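Local coordinates for protein alpha-galactosidase 1 (Saccharomyces cerevisiae, PDB 3LRK) that hydrolyses terminal, non-reducing alpha-D-galactose residues from alpha-D-galactosides such as galactose oligosaccharides and galactomannans, working as a secreted, glycosylated homotetramer, at residues T272-K277 with T456-G461; V356-N361 with I462-L467. The protein carries 1 engineered substitution. All blocks are in the same frame, centred on the assembly; numbering follows the deposited sequence.

Interaction 1. Residues T272-K277 with T456-G461; sequences TDDEEK and TVPAHG
The tight part of this contact begins with the pairing of Glu275, in the first turn of helix 273-285, with the imidazole of His460. The two side chains run side by side in the same direction, and CG of Glu275 lies at the edge of the imidazole, in its plane, 3.5 Å from His460 CB. His460 ND1 donates to Glu275 OE2 (2.7 Å, 171° at the hydrogen), which accepts with its anti lone pair and lies almost in the imidazole plane. The other oxygen, OE1, accepts from Thr272 N at 3.0 Å, so the carboxylate is gripped at both oxygens. Thr272 OG1 in return accepts from Glu275 N. Phe214 stacks on the imidazole from outside the two segments. Asp274 CB is packed too, over the turn, 3.9 Å from Gly461 CA. The Asp274 and Pro458 side chains cross at about a right angle, with OD2 3.5 Å from Pro458 CB. The loose side is lined by water: one joins Asp274 OD2 to Ala459 O, another Thr272 OG1 to the same carbonyl. The arrangement is a capping box at a helix N-terminus, docked on a type II beta turn, Pro458 to Gly461, that leads into the next strand.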
ATOM      1  N   THR A 272      18.403 -24.598 -18.960  1.00 28.89           N
ATOM      2  CA  THR A 272      18.881 -25.982 -18.909  1.00 28.70           C
ATOM      3  C   THR A 272      17.689 -26.918 -19.085  1.00 28.10           C
ATOM      4  O   THR A 272      16.537 -26.472 -19.052  1.00 27.92           O
ATOM      5  CB  THR A 272      19.639 -26.308 -17.591  1.00 28.78           C
ATOM      6  OG1 THR A 272      18.718 -26.361 -16.489  1.00 28.87           O
ATOM      7  CG2 THR A 272      20.751 -25.281 -17.319  1.00 29.07           C
ATOM      8  N   ASP A 273      17.952 -28.206 -19.277  1.00 27.42           N
ATOM      9  CA  ASP A 273      16.871 -29.183 -19.401  1.00 27.24           C
ATOM     10  C   ASP A 273      16.075 -29.288 -18.094  1.00 26.97           C
ATOM     11  O   ASP A 273      14.851 -29.392 -18.113  1.00 26.64           O
ATOM     12  CB  ASP A 273      17.403 -30.559 -19.814  1.00 27.22           C
ATOM     13  CG  ASP A 273      16.290 -31.515 -20.238  1.00 28.13           C
ATOM     14  OD1 ASP A 273      15.441 -31.130 -21.076  1.00 28.23           O
ATOM     15  OD2 ASP A 273      16.259 -32.656 -19.727  1.00 28.41           O
ATOM     16  N   ASP A 274      16.773 -29.266 -16.965  1.00 26.87           N
ATOM     17  CA  ASP A 274      16.095 -29.265 -15.665  1.00 26.65           C
ATOM     18  C   ASP A 274      15.204 -28.039 -15.473  1.00 25.92           C
ATOM     19  O   ASP A 274      14.083 -28.168 -14.991  1.00 25.59           O
ATOM     20  CB  ASP A 274      17.103 -29.372 -14.526  1.00 26.82           C
ATOM     21  CG  ASP A 274      17.695 -30.755 -14.416  1.00 28.21           C
ATOM     22  OD1 ASP A 274      16.913 -31.728 -14.321  1.00 28.61           O
ATOM     23  OD2 ASP A 274      18.938 -30.858 -14.428  1.00 30.02           O
ATOM     24  N   GLU A 275      15.716 -26.867 -15.855  1.00 25.12           N
ATOM     25  CA  GLU A 275      14.974 -25.612 -15.761  1.00 24.96           C
ATOM     26  C   GLU A 275      13.702 -25.639 -16.608  1.00 24.83           C
ATOM     27  O   GLU A 275      12.654 -25.181 -16.157  1.00 25.02           O
ATOM     28  CB  GLU A 275      15.858 -24.412 -16.145  1.00 24.98           C
ATOM     29  CG  GLU A 275      16.878 -24.033 -15.070  1.00 24.38           C
ATOM     30  CD  GLU A 275      17.833 -22.911 -15.481  1.00 24.57           C
ATOM     31  OE1 GLU A 275      18.065 -22.695 -16.689  1.00 24.98           O
ATOM     32  OE2 GLU A 275      18.376 -22.247 -14.577  1.00 25.12           O
ATOM     33  N   GLU A 276      13.799 -26.180 -17.824  1.00 24.33           N
ATOM     34  CA  GLU A 276      12.649 -26.304 -18.709  1.00 24.14           C
ATOM     35  C   GLU A 276      11.613 -27.305 -18.182  1.00 24.03           C
ATOM     36  O   GLU A 276      10.416 -27.072 -18.316  1.00 23.77           O
ATOM     37  CB  GLU A 276      13.082 -26.646 -20.141  1.00 24.03           C
ATOM     38  CG  GLU A 276      13.753 -25.473 -20.865  1.00 24.64           C
ATOM     39  CD  GLU A 276      14.020 -25.727 -22.345  1.00 25.36           C
ATOM     40  OE1 GLU A 276      13.650 -26.800 -22.866  1.00 23.96           O
ATOM     41  OE2 GLU A 276      14.598 -24.830 -22.989  1.00 24.74           O
ATOM     42  N   LYS A 277      12.070 -28.395 -17.559  1.00 24.29           N
ATOM     43  CA  LYS A 277      11.157 -29.396 -16.969  1.00 24.62           C
ATOM     44  C   LYS A 277      10.396 -28.827 -15.769  1.00 24.48           C
ATOM     45  O   LYS A 277       9.189 -29.051 -15.626  1.00 24.84           O
ATOM     46  CB  LYS A 277      11.915 -30.653 -16.518  1.00 25.16           C
ATOM     47  CG  LYS A 277      12.460 -31.530 -17.651  1.00 26.94           C
ATOM     48  CD  LYS A 277      12.640 -32.980 -17.197  1.00 29.74           C
ATOM     49  CE  LYS A 277      13.768 -33.130 -16.189  1.00 31.53           C
ATOM     50  NZ  LYS A 277      13.946 -34.547 -15.779  1.00 32.53           N
ATOM     51  N   THR A 456      16.476 -37.502  -4.903  1.00 36.45           N
ATOM     52  CA  THR A 456      17.494 -36.511  -5.203  1.00 35.39           C
ATOM     53  C   THR A 456      16.984 -35.673  -6.370  1.00 34.24           C
ATOM     54  O   THR A 456      16.559 -36.221  -7.392  1.00 34.34           O
ATOM     55  CB  THR A 456      18.837 -37.183  -5.562  1.00 35.53           C
ATOM     56  OG1 THR A 456      19.317 -37.913  -4.427  1.00 36.20           O
ATOM     57  CG2 THR A 456      19.887 -36.145  -5.976  1.00 35.78           C
ATOM     58  N   VAL A 457      17.007 -34.351  -6.194  1.00 32.83           N
ATOM     59  CA  VAL A 457      16.476 -33.409  -7.191  1.00 31.35           C
ATOM     60  C   VAL A 457      17.603 -32.510  -7.703  1.00 30.59           C
ATOM     61  O   VAL A 457      18.283 -31.857  -6.908  1.00 29.96           O
ATOM     62  CB  VAL A 457      15.299 -32.553  -6.626  1.00 31.10           C
ATOM     63  CG1 VAL A 457      14.653 -31.731  -7.731  1.00 30.75           C
ATOM     64  CG2 VAL A 457      14.241 -33.439  -5.970  1.00 30.19           C
ATOM     65  N   PRO A 458      17.810 -32.486  -9.034  1.00 29.90           N
ATOM     66  CA  PRO A 458      18.866 -31.667  -9.626  1.00 29.56           C
ATOM     67  C   PRO A 458      18.681 -30.174  -9.347  1.00 29.08           C
ATOM     68  O   PRO A 458      17.559 -29.717  -9.088  1.00 28.85           O
ATOM     69  CB  PRO A 458      18.740 -31.943 -11.131  1.00 29.55           C
ATOM     70  CG  PRO A 458      17.938 -33.183 -11.252  1.00 30.11           C
ATOM     71  CD  PRO A 458      17.056 -33.241 -10.049  1.00 29.83           C
ATOM     72  N   ALA A 459      19.784 -29.429  -9.397  1.00 28.41           N
ATOM     73  CA  ALA A 459      19.752 -27.969  -9.287  1.00 27.62           C
ATOM     74  C   ALA A 459      18.770 -27.364 -10.290  1.00 27.20           C
ATOM     75  O   ALA A 459      18.777 -27.736 -11.473  1.00 26.95           O
ATOM     76  CB  ALA A 459      21.136 -27.402  -9.509  1.00 27.62           C
ATOM     77  N   HIS A 460      17.931 -26.437  -9.815  1.00 26.73           N
ATOM     78  CA  HIS A 460      16.896 -25.798 -10.651  1.00 26.25           C
ATOM     79  C   HIS A 460      15.984 -26.823 -11.331  1.00 26.16           C
ATOM     80  O   HIS A 460      15.494 -26.599 -12.437  1.00 26.54           O
ATOM     81  CB  HIS A 460      17.531 -24.870 -11.705  1.00 25.98           C
ATOM     82  CG  HIS A 460      18.127 -23.617 -11.142  1.00 26.01           C
ATOM     83  ND1 HIS A 460      18.477 -22.544 -11.934  1.00 24.56           N
ATOM     84  CD2 HIS A 460      18.422 -23.257  -9.869  1.00 26.09           C
ATOM     85  CE1 HIS A 460      18.971 -21.582 -11.176  1.00 24.88           C
ATOM     86  NE2 HIS A 460      18.945 -21.986  -9.919  1.00 25.65           N
ATOM     87  N   GLY A 461      15.757 -27.948 -10.661  1.00 26.29           N
ATOM     88  CA  GLY A 461      14.972 -29.037 -11.223  1.00 25.85           C
ATOM     89  C   GLY A 461      13.817 -29.474 -10.349  1.00 26.12           C
ATOM     90  O   GLY A 461      13.503 -28.835  -9.330  1.00 25.94           O
TER
HETATM   91  O   HOH W   1      19.838 -26.403 -14.076  1.00 32.82           O
HETATM   92  O   HOH W   2      20.437 -29.103 -13.031  1.00 32.67           O

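Interaction 2. Residues V356-N361 with I462-L467; sequences VVALLN and IAFYRL
Phe464 and Ala358 sit at the apolar centre of an antiparallel strand pair, 356-361 beside 462-467, in the C-terminal beta-sandwich domain that accompanies the barrel in this GH27 enzyme. With CG anti to the backbone N (chi1 -159°), the Phe464 ring leans across to the neighbouring strand. It meets CB of Ala358 with its edge, CD1 lying 3.8 Å from that methyl, while CZ comes 3.9 Å from CG1 of Val356, whose side chain it crosses obliquely. CD1 of Ile462 reaches the same Ala358 CB at 4.0 Å, beside the Phe464 ring. Helix 273-285 covers this face, placing Ser281 against Ile462 and Phe464 and Met285 against Ala358. An alanine in place of Phe464 would remove the ring and would probably leave Val356 CG1 and Ala358 CB without this neighbour and loosen the contact with Ser281 of the helix.

The opposite face carries Val357, Leu359, Ala463 and Tyr465. There CB of Leu359 faces CB of Ala463 at 4.1 Å, and CD1 of Leu359 approaches the edge of the Tyr465 ring. Further along, CG2 of Val357 meets CG of Leu467 obliquely. The phenol of Tyr465 finds its polar partner beyond the pair, hydrogen-bonding Thr455.

At one end Arg466 extends to a salt bridge with Asp354 and a hydrogen bond to Asn352; at the other, the side-chain amide of Asn361 bonds Gly363 N and Val365 O. Between the two faces, the main chains are joined at two hydrogen-bonded pairs, Val357 with Tyr465 and Leu359 with Ala463. The straightest of their four bonds runs from Tyr465 N to Val357 O, 2.8 Å long with 175° at the hydrogen, and nearly along the C=O axis.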
ATOM      1  N   VAL A 356      -1.265 -34.875  -7.350  1.00 29.16           N
ATOM      2  CA  VAL A 356      -0.009 -34.453  -7.992  1.00 29.23           C
ATOM      3  C   VAL A 356       0.879 -33.849  -6.934  1.00 29.10           C
ATOM      4  O   VAL A 356       0.434 -33.003  -6.152  1.00 29.01           O
ATOM      5  CB  VAL A 356      -0.154 -33.329  -9.062  1.00 29.73           C
ATOM      6  CG1 VAL A 356       0.898 -33.496 -10.177  1.00 28.60           C
ATOM      7  CG2 VAL A 356      -1.517 -33.250  -9.627  1.00 30.83           C
ATOM      8  N   VAL A 357       2.140 -34.264  -6.932  1.00 28.83           N
ATOM      9  CA  VAL A 357       3.120 -33.765  -5.976  1.00 28.35           C
ATOM     10  C   VAL A 357       4.324 -33.228  -6.737  1.00 27.82           C
ATOM     11  O   VAL A 357       4.787 -33.851  -7.698  1.00 27.76           O
ATOM     12  CB  VAL A 357       3.532 -34.872  -4.963  1.00 28.42           C
ATOM     13  CG1 VAL A 357       4.484 -34.321  -3.909  1.00 28.75           C
ATOM     14  CG2 VAL A 357       2.302 -35.451  -4.289  1.00 28.39           C
ATOM     15  N   ALA A 358       4.804 -32.057  -6.331  1.00 26.86           N
ATOM     16  CA  ALA A 358       6.017 -31.484  -6.915  1.00 26.45           C
ATOM     17  C   ALA A 358       7.034 -31.215  -5.821  1.00 26.50           C
ATOM     18  O   ALA A 358       6.733 -30.542  -4.834  1.00 26.55           O
ATOM     19  CB  ALA A 358       5.705 -30.192  -7.688  1.00 26.35           C
ATOM     20  N   LEU A 359       8.226 -31.772  -5.980  1.00 26.25           N
ATOM     21  CA  LEU A 359       9.354 -31.381  -5.146  1.00 26.37           C
ATOM     22  C   LEU A 359      10.294 -30.522  -5.989  1.00 26.40           C
ATOM     23  O   LEU A 359      10.928 -30.998  -6.934  1.00 26.39           O
ATOM     24  CB  LEU A 359      10.054 -32.601  -4.540  1.00 26.21           C
ATOM     25  CG  LEU A 359       9.242 -33.306  -3.442  1.00 26.56           C
ATOM     26  CD1 LEU A 359       9.837 -34.673  -3.090  1.00 26.46           C
ATOM     27  CD2 LEU A 359       9.147 -32.427  -2.196  1.00 25.64           C
ATOM     28  N   LEU A 360      10.346 -29.239  -5.656  1.00 26.31           N
ATOM     29  CA  LEU A 360      10.994 -28.261  -6.511  1.00 26.11           C
ATOM     30  C   LEU A 360      12.280 -27.751  -5.870  1.00 26.25           C
ATOM     31  O   LEU A 360      12.265 -27.180  -4.776  1.00 26.26           O
ATOM     32  CB  LEU A 360      10.021 -27.113  -6.835  1.00 26.17           C
ATOM     33  CG  LEU A 360      10.450 -25.938  -7.721  1.00 26.53           C
ATOM     34  CD1 LEU A 360      10.767 -26.398  -9.153  1.00 27.18           C
ATOM     35  CD2 LEU A 360       9.341 -24.892  -7.725  1.00 27.59           C
ATOM     36  N   ASN A 361      13.393 -27.984  -6.557  1.00 26.33           N
ATOM     37  CA  ASN A 361      14.707 -27.582  -6.074  1.00 26.51           C
ATOM     38  C   ASN A 361      15.206 -26.338  -6.805  1.00 26.69           C
ATOM     39  O   ASN A 361      15.875 -26.431  -7.835  1.00 26.94           O
ATOM     40  CB  ASN A 361      15.711 -28.741  -6.214  1.00 26.42           C
ATOM     41  CG  ASN A 361      17.096 -28.393  -5.688  1.00 26.62           C
ATOM     42  OD1 ASN A 361      17.281 -27.404  -4.975  1.00 27.68           O
ATOM     43  ND2 ASN A 361      18.082 -29.203  -6.050  1.00 28.25           N
ATOM     44  N   ILE A 462      13.210 -30.597 -10.723  1.00 25.66           N
ATOM     45  CA  ILE A 462      11.947 -31.013 -10.135  1.00 25.76           C
ATOM     46  C   ILE A 462      11.798 -32.537 -10.053  1.00 26.07           C
ATOM     47  O   ILE A 462      12.242 -33.267 -10.941  1.00 26.05           O
ATOM     48  CB  ILE A 462      10.728 -30.352 -10.906  1.00 25.25           C
ATOM     49  CG1 ILE A 462       9.433 -30.427 -10.092  1.00 25.07           C
ATOM     50  CG2 ILE A 462      10.570 -30.903 -12.342  1.00 25.33           C
ATOM     51  CD1 ILE A 462       8.240 -29.683 -10.727  1.00 23.35           C
ATOM     52  N   ALA A 463      11.202 -32.999  -8.959  1.00 26.66           N
ATOM     53  CA  ALA A 463      10.593 -34.323  -8.916  1.00 27.27           C
ATOM     54  C   ALA A 463       9.085 -34.126  -9.024  1.00 27.44           C
ATOM     55  O   ALA A 463       8.452 -33.516  -8.153  1.00 27.05           O
ATOM     56  CB  ALA A 463      10.963 -35.062  -7.628  1.00 27.32           C
ATOM     57  N   PHE A 464       8.507 -34.645 -10.097  1.00 27.68           N
ATOM     58  CA  PHE A 464       7.098 -34.399 -10.400  1.00 27.82           C
ATOM     59  C   PHE A 464       6.335 -35.730 -10.420  1.00 28.44           C
ATOM     60  O   PHE A 464       6.538 -36.549 -11.318  1.00 28.10           O
ATOM     61  CB  PHE A 464       7.000 -33.665 -11.744  1.00 27.66           C
ATOM     62  CG  PHE A 464       5.714 -32.908 -11.952  1.00 26.94           C
ATOM     63  CD1 PHE A 464       5.206 -32.060 -10.965  1.00 25.69           C
ATOM     64  CD2 PHE A 464       5.029 -33.016 -13.158  1.00 25.82           C
ATOM     65  CE1 PHE A 464       4.025 -31.358 -11.174  1.00 25.79           C
ATOM     66  CE2 PHE A 464       3.844 -32.309 -13.375  1.00 25.47           C
ATOM     67  CZ  PHE A 464       3.350 -31.478 -12.381  1.00 25.32           C
ATOM     68  N   TYR A 465       5.471 -35.935  -9.426  1.00 28.92           N
ATOM     69  CA  TYR A 465       4.796 -37.228  -9.229  1.00 30.14           C
ATOM     70  C   TYR A 465       3.280 -37.203  -9.304  1.00 30.28           C
ATOM     71  O   TYR A 465       2.636 -36.217  -8.928  1.00 30.28           O
ATOM     72  CB  TYR A 465       5.139 -37.826  -7.862  1.00 30.84           C
ATOM     73  CG  TYR A 465       6.601 -37.987  -7.553  1.00 31.92           C
ATOM     74  CD1 TYR A 465       7.145 -37.394  -6.418  1.00 34.80           C
ATOM     75  CD2 TYR A 465       7.441 -38.734  -8.380  1.00 33.46           C
ATOM     76  CE1 TYR A 465       8.487 -37.539  -6.101  1.00 35.43           C
ATOM     77  CE2 TYR A 465       8.795 -38.878  -8.076  1.00 34.76           C
ATOM     78  CZ  TYR A 465       9.303 -38.280  -6.931  1.00 35.01           C
ATOM     79  OH  TYR A 465      10.630 -38.408  -6.607  1.00 35.40           O
ATOM     80  N   ARG A 466       2.717 -38.327  -9.745  1.00 30.59           N
ATOM     81  CA  ARG A 466       1.304 -38.606  -9.568  1.00 30.74           C
ATOM     82  C   ARG A 466       1.164 -39.761  -8.572  1.00 31.39           C
ATOM     83  O   ARG A 466       1.754 -40.825  -8.765  1.00 31.07           O
ATOM     84  CB  ARG A 466       0.632 -38.941 -10.905  1.00 30.55           C
ATOM     85  CG  ARG A 466      -0.885 -39.016 -10.822  1.00 29.58           C
ATOM     86  CD  ARG A 466      -1.554 -39.050 -12.188  1.00 29.45           C
ATOM     87  NE  ARG A 466      -3.006 -39.067 -12.031  1.00 28.05           N
ATOM     88  CZ  ARG A 466      -3.866 -38.382 -12.779  1.00 28.89           C
ATOM     89  NH1 ARG A 466      -3.434 -37.604 -13.762  1.00 28.63           N
ATOM     90  NH2 ARG A 466      -5.169 -38.460 -12.529  1.00 29.90           N
ATOM     91  N   LEU A 467       0.414 -39.530  -7.495  1.00 31.99           N
ATOM     92  CA  LEU A 467       0.131 -40.569  -6.499  1.00 32.96           C
ATOM     93  C   LEU A 467      -1.227 -41.205  -6.749  1.00 33.68           C
ATOM     94  O   LEU A 467      -2.212 -40.508  -6.990  1.00 33.26           O
ATOM     95  CB  LEU A 467       0.191 -40.019  -5.062  1.00 32.65           C
ATOM     96  CG  LEU A 467       1.493 -39.468  -4.451  1.00 33.58           C
ATOM     97  CD1 LEU A 467       1.516 -39.695  -2.945  1.00 33.09           C
ATOM     98  CD2 LEU A 467       2.751 -40.044  -5.064  1.00 34.08           C
TER

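Together the two contacts illustrate how chemistry follows place in a two-domain enzyme. Interaction 1 lies at the surface and depends on a charged or polar side-chain network with water; interaction 2 is wholly buried and combines main-chain bonding with apolar packing. They share elements: helix 273-285 offers its N-terminal turn to interaction 1, while its later residues lie over one face of interaction 2, and the turn of interaction 1 leads directly into the strand of interaction 2. Asn361 joins them directly, its ND2 probably hydrogen-bonding Val457 O and its backbone N probably bonding Gly461 O. The turn is thus tied to the sheet as well as to the barrel-domain helix.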